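Local coordinates for monooxygenase (Mycobacterium tuberculosis, PDB 5UQ4), which catalyses the oxidative breakdown of heme to mycobilin in the presence of an electron donor, releasing the iron, at residues P37-F42 with T58-D63. Residues are numbered along the deposited sequence; the frame is centred on the assembly and turned at random.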
# COMPACT_ATOMS: atom_id res chain seq x y z
N PRO B 37 -8.42 9.81 14.98
CA PRO B 37 -7.87 11.07 14.45
C PRO B 37 -6.62 10.82 13.62
O PRO B 37 -5.69 10.14 14.06
CB PRO B 37 -7.55 11.88 15.72
CG PRO B 37 -7.39 10.86 16.79
CD PRO B 37 -8.36 9.76 16.45
N GLY B 38 -6.62 11.36 12.40
CA GLY B 38 -5.52 11.19 11.48
C GLY B 38 -5.64 9.99 10.56
O GLY B 38 -4.80 9.83 9.67
N PHE B 39 -6.65 9.14 10.75
CA PHE B 39 -6.81 7.95 9.94
C PHE B 39 -7.31 8.32 8.55
O PHE B 39 -8.26 9.10 8.41
CB PHE B 39 -7.77 6.97 10.61
CG PHE B 39 -8.06 5.74 9.79
CD1 PHE B 39 -7.12 4.73 9.69
CD2 PHE B 39 -9.27 5.60 9.14
CE1 PHE B 39 -7.38 3.60 8.94
CE2 PHE B 39 -9.54 4.47 8.38
CZ PHE B 39 -8.60 3.47 8.29
N LEU B 40 -6.69 7.75 7.52
CA LEU B 40 -7.04 8.03 6.14
C LEU B 40 -7.68 6.84 5.44
O LEU B 40 -8.74 6.98 4.82
CB LEU B 40 -5.80 8.48 5.36
CG LEU B 40 -5.16 9.79 5.83
CD1 LEU B 40 -4.01 10.18 4.92
CD2 LEU B 40 -6.20 10.89 5.88
N GLY B 41 -7.06 5.66 5.51
CA GLY B 41 -7.59 4.51 4.80
C GLY B 41 -7.02 3.21 5.33
O GLY B 41 -5.95 3.18 5.93
N PHE B 42 -7.77 2.14 5.09
CA PHE B 42 -7.39 0.80 5.49
C PHE B 42 -7.60 -0.14 4.32
O PHE B 42 -8.58 -0.01 3.57
CB PHE B 42 -8.21 0.32 6.70
CG PHE B 42 -7.96 -1.12 7.08
CD1 PHE B 42 -6.92 -1.45 7.93
CD2 PHE B 42 -8.75 -2.13 6.58
CE1 PHE B 42 -6.68 -2.76 8.28
CE2 PHE B 42 -8.52 -3.45 6.92
CZ PHE B 42 -7.48 -3.76 7.77
N THR B 58 -2.47 0.68 6.51
CA THR B 58 -3.20 1.82 7.03
C THR B 58 -2.50 3.10 6.60
O THR B 58 -1.27 3.20 6.63
CB THR B 58 -3.31 1.79 8.57
OG1 THR B 58 -2.09 1.32 9.14
CG2 THR B 58 -4.45 0.88 8.99
N HIS B 59 -3.31 4.07 6.18
CA HIS B 59 -2.83 5.38 5.75
C HIS B 59 -3.19 6.40 6.82
O HIS B 59 -4.33 6.44 7.29
CB HIS B 59 -3.46 5.76 4.40
CG HIS B 59 -2.78 6.92 3.72
ND1 HIS B 59 -3.24 7.43 2.53
CD2 HIS B 59 -1.70 7.65 4.07
CE1 HIS B 59 -2.46 8.44 2.17
NE2 HIS B 59 -1.52 8.59 3.08
N TRP B 60 -2.21 7.22 7.20
CA TRP B 60 -2.37 8.18 8.28
C TRP B 60 -1.85 9.55 7.86
O TRP B 60 -1.06 9.68 6.92
CB TRP B 60 -1.65 7.73 9.57
CG TRP B 60 -2.20 6.50 10.18
CD1 TRP B 60 -1.85 5.21 9.89
CD2 TRP B 60 -3.18 6.42 11.22
NE1 TRP B 60 -2.57 4.34 10.66
CE2 TRP B 60 -3.39 5.06 11.49
CE3 TRP B 60 -3.91 7.37 11.94
CZ2 TRP B 60 -4.30 4.62 12.45
CZ3 TRP B 60 -4.82 6.94 12.90
CH2 TRP B 60 -5.00 5.57 13.15
N GLU B 61 -2.32 10.58 8.57
CA GLU B 61 -1.90 11.94 8.29
C GLU B 61 -0.41 12.14 8.58
O GLU B 61 0.28 12.85 7.83
CB GLU B 61 -2.72 12.93 9.11
CG GLU B 61 -3.99 13.42 8.46
CD GLU B 61 -4.68 14.48 9.30
OE1 GLU B 61 -5.65 15.10 8.81
OE2 GLU B 61 -4.25 14.70 10.45
N SER B 62 0.08 11.55 9.66
CA SER B 62 1.45 11.75 10.10
C SER B 62 1.82 10.63 11.05
O SER B 62 0.95 9.92 11.56
CB SER B 62 1.62 13.11 10.79
OG SER B 62 0.83 13.17 11.96
N ASP B 63 3.13 10.45 11.27
CA ASP B 63 3.57 9.47 12.25
C ASP B 63 3.04 9.80 13.64
O ASP B 63 2.82 8.89 14.45
CB ASP B 63 5.10 9.39 12.26
CG ASP B 63 5.60 8.12 12.91
OD1 ASP B 63 4.80 7.18 13.08
OD2 ASP B 63 6.80 8.06 13.25
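With CG anti to the backbone N (chi1 176°), the F39 ring turns its edge to the face of the W60 indole, with CD1 above the rim; the CG of W60 lies anti to its own carbonyl carbon. The two sit where strands 39-49 and 54-60 of an antiparallel hairpin come together, in the sheet of a ferredoxin-like dimeric alpha-beta barrel subunit, and a classic beta bulge interrupts their pairing: L40 and G41 both face H59. H59 O takes L40 N at 2.7 Å and, weakly, G41 N at 3.4 Å; beyond the bulge, H59 N returns a nearly straight bond to G41 O. On the other side of the bulge, past the non-hydrogen-bonded F39-W60 pair, E61 N donates to G38 O in the carbonyl plane. The F39-W60 stack is T-shaped (edge-to-face), planes at 74°, while F39 CB lies over the same six-membered ring, 3.7 Å from W60 CZ3. T58 CG2 reaches the edges of both the F39 and F42 rings, 3.6 Å from F42 CD1. Helix 19-34 packs on this face, where F42 touches F26, a probable heme-binding residue, and F42 also pairs with a strand of the second subunit, continuing the sheet. On the opposite face, L40 covers the H59 imidazole: its CD1 stands 3.4 Å from the ring centroid, only 7° off the normal, and 3.5 Å from H59 NE2, a buried nitrogen without a polar partner in the model.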